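Local coordinates for protein transcriptional regulator nlh2 (Aquifex aeolicus, PDB 4G3V) that probably regulates sigma54-dependent transcription as an activator, this fragment being its GAF domain, caught in an inactive state, at residues L19-L29 against L155-R163; K7-I18 against E31-L40. All coordinates share one frame; numbering follows the deposited sequence. Where two conformers were deposited one is given.

How the contacts relate
Both contacts use helix 25-40 of the GAF domain, contact 1 at its N-terminal turn and contact 2 along its later turns. In contact 1 the end of helix 4-19, the following loop and the first turn of helix 25-40 (residues 19-29) meet the C-terminal end of helix 139-162; in contact 2 residues 31-40 lie antiparallel to helix 4-19. The contact centres are about 13 Å apart. They also touch: Leu19 CD2 rests 3.8 Å from Val32 CG2, and Leu155 CD1 lies 3.8 Å from Ile15 CG2. Helices 25-40 and 139-162 pack against the antiparallel sheet, helix 4-19 on those two helices. Both contacts reach the second subunit, through Leu19 and Asn13 respectively.

Contact 1: L19-L29 against L155-R163; sequences LTGDYTFEESL and LLGMFFKLR
The carbonyl oxygen of Tyr23 is gripped end-on by the guanidinium of Arg163: NH2 donates to Tyr23 O at 2.8 Å and NH1 to the same oxygen at 3.0 Å. The oxygen lies in the guanidinium plane, and both nitrogens in the carbonyl plane. A water extends the grip, accepting from Arg163 NH2 and donating to Leu19 O and Gly21 O. Next to this polar grip, Phe159 is a knob among Leu19, Phe25, Ser28 and Leu29. With CG anti to its backbone N (chi1 -173°), its ring is directed between loop and helix; Leu19 CD2 sits over one face, 3.7 Å from the ring centroid, in a CH-pi contact, while Arg163 CG lies off-centre over the other. The Phe25 ring plane is nearly parallel to that of Phe159 (5°) but slid aside, its CD1 3.4 Å from Phe159 CE2, and its CZ meets Phe160 CE1 at 3.8 Å, completing an aromatic cluster that also packs on Ile49. With a leucine in place of Arg163, Tyr23 O and the water would probably be left without their mate and the loop less firmly tied. A charged guanidinium on a neutral carbonyl, with aromatic packing alongside, thus joins the 20-24 loop to helix 139-162.

Contact 2: K7-I18 against E31-L40; sequences KEINVVNEITKI and EVLKVLYSYL
Tyr39 CG stands anti to its own carbonyl carbon (chi1 -77°), which lays the ring against helix 7-18, while Val11 places CG2 anti to its backbone N and thereby against the root of that ring. Val11 CG2 comes within 3.7 Å of Tyr39 CB, the two side chains lying antiparallel alongside each other. The Val11 CA lies over one ring face, whereas Asn10 CB approaches the edge, 4.0 Å from Tyr39 CE2. At the far end of the tyrosine, its OH rests 3.8 Å from Glu14 CG, the glutamate chain running roughly perpendicular to it. Lys7 completes the setting of Tyr39, its extended chain bringing CD 3.4 Å from Tyr39 O. The two helices are antiparallel, the axes of segments 7-18 and 31-40 approaching to 9.8 Å with 159° between their directions, and mesh as knobs into holes: Tyr39 fits among Lys7, Asn10, Val11 and Glu14, and one turn earlier Val35 fits among Val11, Glu14, Ile15 and Ile18. In the GAF fold such helices pack on one side of the central antiparallel sheet; here helix 25-40 lies next to it, with Leu33 on strand 44-51. The two branches of Val35 divide the work, CG2 meeting Ile15 CG1 at 3.7 Å and CG1 facing Ile18 CD1. Further along, Ile15 CD1 crosses to Val32 CG1, and Ile18 CD1 packs 3.5 Å from the aliphatic CG of Glu31. At the opposite end Leu40 spreads its methyls, CD1 to Val11 CG1 and CD2 to Lys7 CB.

Contact 1: L19-L29 against L155-R163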
# COMPACT_ATOMS: atom_id res chain seq x y z
N LEU A 19 11.07 5.18 1.66
CA LEU A 19 11.54 4.08 0.83
C LEU A 19 11.87 4.48 -0.62
O LEU A 19 12.52 3.72 -1.34
CB LEU A 19 10.53 2.94 0.84
CG LEU A 19 10.28 2.32 2.22
CD1 LEU A 19 9.25 1.20 2.10
CD2 LEU A 19 11.58 1.79 2.83
N THR A 20 11.42 5.66 -1.05
CA THR A 20 11.81 6.18 -2.36
C THR A 20 12.95 7.21 -2.26
O THR A 20 13.29 7.87 -3.24
CB THR A 20 10.62 6.79 -3.12
OG1 THR A 20 9.98 7.82 -2.33
CG2 THR A 20 9.62 5.70 -3.47
N GLY A 21 13.52 7.34 -1.06
CA GLY A 21 14.66 8.19 -0.81
C GLY A 21 15.97 7.47 -1.06
O GLY A 21 16.06 6.54 -1.87
N ASP A 22 17.01 7.91 -0.37
CA ASP A 22 18.36 7.48 -0.68
C ASP A 22 19.08 7.00 0.57
O ASP A 22 20.31 6.95 0.59
CB ASP A 22 19.13 8.64 -1.31
CG ASP A 22 18.55 9.04 -2.64
OD1 ASP A 22 18.64 8.22 -3.57
OD2 ASP A 22 17.99 10.14 -2.76
N TYR A 23 18.32 6.66 1.60
CA TYR A 23 18.90 6.12 2.83
C TYR A 23 19.43 4.72 2.56
O TYR A 23 18.99 4.07 1.60
CB TYR A 23 17.86 6.13 3.95
CG TYR A 23 17.27 7.49 4.20
CD1 TYR A 23 18.02 8.50 4.83
CD2 TYR A 23 15.99 7.80 3.77
CE1 TYR A 23 17.49 9.75 5.02
CE2 TYR A 23 15.46 9.06 3.96
CZ TYR A 23 16.22 10.03 4.59
OH TYR A 23 15.69 11.28 4.79
N THR A 24 20.37 4.25 3.37
CA THR A 24 20.90 2.90 3.16
C THR A 24 19.77 1.91 3.40
O THR A 24 18.74 2.27 3.97
CB THR A 24 22.07 2.54 4.10
OG1 THR A 24 21.59 2.44 5.44
CG2 THR A 24 23.20 3.57 4.00
N PHE A 25 19.97 0.68 2.96
CA PHE A 25 18.95 -0.35 3.07
C PHE A 25 18.53 -0.50 4.53
O PHE A 25 17.36 -0.41 4.87
CB PHE A 25 19.46 -1.68 2.51
CG PHE A 25 18.44 -2.78 2.52
CD1 PHE A 25 17.39 -2.77 1.62
CD2 PHE A 25 18.54 -3.83 3.41
CE1 PHE A 25 16.45 -3.80 1.63
CE2 PHE A 25 17.61 -4.85 3.42
CZ PHE A 25 16.56 -4.84 2.52
N GLU A 26 19.52 -0.69 5.40
CA GLU A 26 19.25 -0.91 6.81
C GLU A 26 18.65 0.32 7.50
O GLU A 26 17.74 0.18 8.31
CB GLU A 26 20.53 -1.36 7.53
CG GLU A 26 21.05 -2.71 7.05
CD GLU A 26 21.94 -2.62 5.80
OE1 GLU A 26 22.05 -1.53 5.17
OE2 GLU A 26 22.56 -3.67 5.47
N GLU A 27 19.15 1.52 7.20
CA GLU A 27 18.60 2.74 7.79
C GLU A 27 17.14 2.91 7.36
O GLU A 27 16.31 3.35 8.15
CB GLU A 27 19.40 3.99 7.39
CG GLU A 27 20.84 4.06 7.94
CD GLU A 27 20.95 4.44 9.42
OE1 GLU A 27 22.04 4.87 9.84
OE2 GLU A 27 19.96 4.31 10.18
N SER A 28 16.83 2.55 6.11
CA SER A 28 15.46 2.67 5.58
C SER A 28 14.50 1.78 6.37
O SER A 28 13.43 2.23 6.80
CB SER A 28 15.42 2.30 4.09
OG SER A 28 16.20 3.21 3.31
N LEU A 29 14.89 0.53 6.58
CA LEU A 29 14.05 -0.41 7.32
C LEU A 29 13.84 0.06 8.74
O LEU A 29 12.72 0.02 9.25
CB LEU A 29 14.66 -1.80 7.36
CG LEU A 29 14.93 -2.50 6.03
CD1 LEU A 29 15.42 -3.93 6.29
CD2 LEU A 29 13.70 -2.50 5.15
N LEU A 155 4.73 -2.41 0.42
CA LEU A 155 5.66 -1.31 0.19
C LEU A 155 7.07 -1.81 0.35
O LEU A 155 7.98 -1.44 -0.40
CB LEU A 155 5.39 -0.16 1.15
CG LEU A 155 4.06 0.57 1.00
CD1 LEU A 155 3.90 1.59 2.10
CD2 LEU A 155 3.93 1.22 -0.36
N LEU A 156 7.28 -2.65 1.36
CA LEU A 156 8.62 -3.20 1.57
C LEU A 156 9.03 -4.15 0.42
O LEU A 156 10.20 -4.21 0.04
CB LEU A 156 8.68 -3.92 2.93
CG LEU A 156 8.71 -2.97 4.13
CD1 LEU A 156 8.44 -3.69 5.44
CD2 LEU A 156 10.08 -2.24 4.21
N GLY A 157 8.07 -4.88 -0.13
CA GLY A 157 8.35 -5.73 -1.29
C GLY A 157 8.88 -4.90 -2.45
O GLY A 157 9.85 -5.26 -3.10
N MET A 158 8.25 -3.75 -2.70
CA MET A 158 8.70 -2.84 -3.75
C MET A 158 10.12 -2.38 -3.44
O MET A 158 10.97 -2.32 -4.31
CB MET A 158 7.79 -1.61 -3.83
CG MET A 158 6.35 -1.88 -4.26
SD MET A 158 6.16 -2.38 -5.97
CE MET A 158 6.90 -1.02 -6.85
N PHE A 159 10.36 -2.06 -2.17
CA PHE A 159 11.67 -1.58 -1.73
C PHE A 159 12.75 -2.65 -1.94
O PHE A 159 13.87 -2.33 -2.38
CB PHE A 159 11.64 -1.19 -0.26
CG PHE A 159 12.91 -0.53 0.22
CD1 PHE A 159 13.30 0.70 -0.27
CD2 PHE A 159 13.71 -1.15 1.17
CE1 PHE A 159 14.47 1.30 0.18
CE2 PHE A 159 14.86 -0.56 1.64
CZ PHE A 159 15.25 0.67 1.14
N PHE A 160 12.43 -3.90 -1.62
CA PHE A 160 13.38 -4.99 -1.84
C PHE A 160 13.77 -5.11 -3.32
O PHE A 160 14.94 -5.36 -3.67
CB PHE A 160 12.81 -6.34 -1.36
CG PHE A 160 12.84 -6.53 0.15
CD1 PHE A 160 12.83 -5.46 1.03
CD2 PHE A 160 12.86 -7.82 0.68
CE1 PHE A 160 12.84 -5.67 2.41
CE2 PHE A 160 12.86 -8.03 2.05
CZ PHE A 160 12.85 -6.97 2.92
N LYS A 161 12.78 -4.93 -4.20
CA LYS A 161 13.02 -4.94 -5.64
C LYS A 161 13.89 -3.74 -6.04
O LYS A 161 14.84 -3.87 -6.82
CB LYS A 161 11.68 -4.89 -6.39
CG LYS A 161 11.78 -4.88 -7.92
CD LYS A 161 12.33 -6.18 -8.48
CE LYS A 161 12.46 -6.10 -9.99
NZ LYS A 161 12.80 -7.41 -10.59
N LEU A 162 13.57 -2.57 -5.48
CA LEU A 162 14.31 -1.35 -5.75
C LEU A 162 15.80 -1.52 -5.45
O LEU A 162 16.66 -1.08 -6.21
CB LEU A 162 13.74 -0.21 -4.92
CG LEU A 162 14.31 1.18 -5.14
CD1 LEU A 162 14.23 1.57 -6.60
CD2 LEU A 162 13.55 2.18 -4.29
N ARG A 163 16.09 -2.17 -4.33
CA ARG A 163 17.45 -2.28 -3.85
C ARG A 163 18.10 -3.62 -4.20
O ARG A 163 19.17 -3.95 -3.69
CB ARG A 163 17.47 -2.06 -2.34
CG ARG A 163 16.91 -0.69 -1.95
CD ARG A 163 17.75 0.44 -2.57
NE ARG A 163 17.34 1.75 -2.09
CZ ARG A 163 17.83 2.35 -1.01
NH1 ARG A 163 18.78 1.77 -0.27
NH2 ARG A 163 17.36 3.53 -0.66
O HOH W 1 14.98 4.20 -2.50

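Contact 2: K7-I18 against E31-L40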
# COMPACT_ATOMS: atom_id res chain seq x y z
N LYS A 7 -4.21 8.51 10.51
CA LYS A 7 -2.82 8.18 10.84
C LYS A 7 -2.28 7.05 9.96
O LYS A 7 -1.11 7.05 9.60
CB LYS A 7 -2.66 7.78 12.30
CG LYS A 7 -2.78 8.93 13.28
CD LYS A 7 -2.58 8.42 14.70
CE LYS A 7 -2.86 9.48 15.75
NZ LYS A 7 -2.80 8.92 17.13
N GLU A 8 -3.14 6.10 9.61
CA GLU A 8 -2.74 5.00 8.73
C GLU A 8 -2.43 5.50 7.32
O GLU A 8 -1.45 5.08 6.69
CB GLU A 8 -3.84 3.94 8.68
CG GLU A 8 -3.94 3.16 9.98
CD GLU A 8 -5.16 2.25 10.06
OE1 GLU A 8 -6.06 2.34 9.18
OE2 GLU A 8 -5.22 1.45 11.02
N ILE A 9 -3.26 6.41 6.84
CA ILE A 9 -3.03 7.00 5.53
C ILE A 9 -1.71 7.77 5.54
O ILE A 9 -0.86 7.61 4.64
CB ILE A 9 -4.20 7.93 5.15
CG1 ILE A 9 -5.43 7.07 4.81
CG2 ILE A 9 -3.82 8.81 3.97
CD1 ILE A 9 -6.75 7.84 4.79
N ASN A 10 -1.53 8.58 6.57
CA ASN A 10 -0.31 9.38 6.69
C ASN A 10 0.95 8.53 6.84
O ASN A 10 2.01 8.87 6.28
CB ASN A 10 -0.45 10.41 7.82
CG ASN A 10 -1.44 11.52 7.46
OD1 ASN A 10 -1.65 11.82 6.29
ND2 ASN A 10 -2.06 12.13 8.48
N VAL A 11 0.89 7.45 7.59
CA VAL A 11 2.09 6.62 7.76
C VAL A 11 2.46 5.90 6.47
O VAL A 11 3.64 5.72 6.16
CB VAL A 11 2.00 5.63 8.96
CG1 VAL A 11 1.25 4.38 8.59
CG2 VAL A 11 3.40 5.25 9.44
N VAL A 12 1.46 5.49 5.70
CA VAL A 12 1.72 4.89 4.40
C VAL A 12 2.38 5.91 3.47
O VAL A 12 3.38 5.60 2.79
CB VAL A 12 0.42 4.32 3.78
CG1 VAL A 12 0.59 4.08 2.27
CG2 VAL A 12 0.03 3.03 4.50
N ASN A 13 1.87 7.13 3.43
CA ASN A 13 2.54 8.17 2.63
C ASN A 13 3.98 8.41 3.09
O ASN A 13 4.89 8.55 2.28
CB ASN A 13 1.78 9.50 2.68
CG ASN A 13 0.40 9.41 2.07
OD1 ASN A 13 0.12 8.52 1.27
ND2 ASN A 13 -0.47 10.35 2.45
N GLU A 14 4.18 8.46 4.40
CA GLU A 14 5.51 8.73 4.97
C GLU A 14 6.48 7.59 4.67
O GLU A 14 7.63 7.82 4.31
CB GLU A 14 5.38 8.95 6.48
CG GLU A 14 6.71 9.13 7.23
CD GLU A 14 7.46 10.40 6.89
OE1 GLU A 14 7.02 11.19 6.02
OE2 GLU A 14 8.52 10.60 7.51
N ILE A 15 6.02 6.35 4.81
CA ILE A 15 6.84 5.19 4.51
C ILE A 15 7.25 5.19 3.04
O ILE A 15 8.40 4.89 2.72
CB ILE A 15 6.12 3.88 4.92
CG1 ILE A 15 6.12 3.78 6.46
CG2 ILE A 15 6.80 2.66 4.32
CD1 ILE A 15 5.23 2.67 7.03
N THR A 16 6.33 5.55 2.14
CA THR A 16 6.67 5.59 0.72
C THR A 16 7.74 6.64 0.45
O THR A 16 8.66 6.43 -0.35
CB THR A 16 5.41 5.84 -0.13
OG1 THR A 16 4.47 4.79 0.12
CG2 THR A 16 5.70 5.89 -1.61
N LYS A 17 7.63 7.77 1.12
CA LYS A 17 8.62 8.84 1.02
C LYS A 17 10.00 8.36 1.48
O LYS A 17 11.00 8.60 0.80
CB LYS A 17 8.17 10.03 1.86
CG LYS A 17 9.11 11.22 1.79
CD LYS A 17 8.52 12.44 2.52
CE LYS A 17 9.49 13.61 2.52
NZ LYS A 17 8.98 14.77 3.33
N ILE A 18 10.06 7.67 2.61
CA ILE A 18 11.32 7.11 3.11
C ILE A 18 11.91 6.10 2.12
O ILE A 18 13.09 6.16 1.78
CB ILE A 18 11.10 6.42 4.46
CG1 ILE A 18 10.76 7.44 5.54
CG2 ILE A 18 12.33 5.60 4.86
CD1 ILE A 18 10.09 6.83 6.75
N GLU A 31 13.90 3.13 9.81
CA GLU A 31 13.07 4.33 9.84
C GLU A 31 11.59 3.94 9.65
O GLU A 31 10.71 4.55 10.25
CB GLU A 31 13.52 5.33 8.78
CG GLU A 31 12.85 6.69 8.89
CD GLU A 31 13.32 7.53 10.06
OE1 GLU A 31 14.24 7.11 10.82
OE2 GLU A 31 12.77 8.63 10.23
N VAL A 32 11.32 2.92 8.84
CA VAL A 32 9.96 2.41 8.73
C VAL A 32 9.42 1.96 10.11
O VAL A 32 8.30 2.31 10.50
CB VAL A 32 9.88 1.25 7.73
CG1 VAL A 32 8.50 0.55 7.78
CG2 VAL A 32 10.16 1.75 6.34
N LEU A 33 10.22 1.19 10.85
CA LEU A 33 9.77 0.72 12.15
C LEU A 33 9.61 1.88 13.13
O LEU A 33 8.71 1.86 13.98
CB LEU A 33 10.73 -0.34 12.71
CG LEU A 33 10.87 -1.59 11.83
CD1 LEU A 33 11.76 -2.66 12.48
CD2 LEU A 33 9.52 -2.18 11.50
N LYS A 34 10.47 2.88 13.02
CA LYS A 34 10.38 4.05 13.88
C LYS A 34 9.07 4.80 13.64
O LYS A 34 8.42 5.25 14.58
CB LYS A 34 11.57 4.98 13.64
CG LYS A 34 11.61 6.18 14.55
CD LYS A 34 12.77 7.10 14.19
CE LYS A 34 14.11 6.39 14.29
NZ LYS A 34 15.23 7.28 13.87
N VAL A 35 8.67 4.95 12.37
CA VAL A 35 7.42 5.65 12.11
C VAL A 35 6.20 4.79 12.48
O VAL A 35 5.16 5.32 12.87
CB VAL A 35 7.32 6.26 10.67
CG1 VAL A 35 8.44 7.29 10.45
CG2 VAL A 35 7.37 5.22 9.61
N LEU A 36 6.32 3.47 12.41
CA LEU A 36 5.23 2.62 12.91
C LEU A 36 5.02 2.88 14.40
O LEU A 36 3.89 2.89 14.89
CB LEU A 36 5.54 1.15 12.69
CG LEU A 36 5.25 0.68 11.26
CD1 LEU A 36 5.61 -0.78 11.09
CD2 LEU A 36 3.78 0.91 10.95
N TYR A 37 6.10 3.10 15.11
CA TYR A 37 6.00 3.46 16.51
C TYR A 37 5.41 4.87 16.68
O TYR A 37 4.46 5.07 17.42
CB TYR A 37 7.36 3.39 17.17
CG TYR A 37 7.38 3.99 18.54
CD1 TYR A 37 6.88 3.29 19.62
CD2 TYR A 37 7.89 5.25 18.75
CE1 TYR A 37 6.90 3.84 20.89
CE2 TYR A 37 7.91 5.81 20.00
CZ TYR A 37 7.42 5.10 21.06
OH TYR A 37 7.45 5.68 22.30
N SER A 38 5.98 5.84 15.98
CA SER A 38 5.58 7.23 16.20
C SER A 38 4.15 7.52 15.69
O SER A 38 3.42 8.28 16.32
CB SER A 38 6.60 8.18 15.56
OG SER A 38 6.52 8.12 14.14
N TYR A 39 3.76 6.93 14.57
CA TYR A 39 2.42 7.15 14.03
C TYR A 39 1.37 6.20 14.63
O TYR A 39 0.25 6.64 14.94
CB TYR A 39 2.40 6.98 12.50
CG TYR A 39 2.98 8.15 11.72
CD1 TYR A 39 4.34 8.41 11.72
CD2 TYR A 39 2.15 8.97 10.96
CE1 TYR A 39 4.87 9.47 10.99
CE2 TYR A 39 2.67 10.03 10.22
CZ TYR A 39 4.03 10.27 10.24
OH TYR A 39 4.56 11.33 9.52
N LEU A 40 1.71 4.92 14.79
CA LEU A 40 0.70 3.91 15.14
C LEU A 40 0.89 3.20 16.48
O LEU A 40 0.10 2.31 16.81
CB LEU A 40 0.63 2.85 14.04
CG LEU A 40 0.20 3.35 12.66
CD1 LEU A 40 0.04 2.18 11.71
CD2 LEU A 40 -1.09 4.15 12.75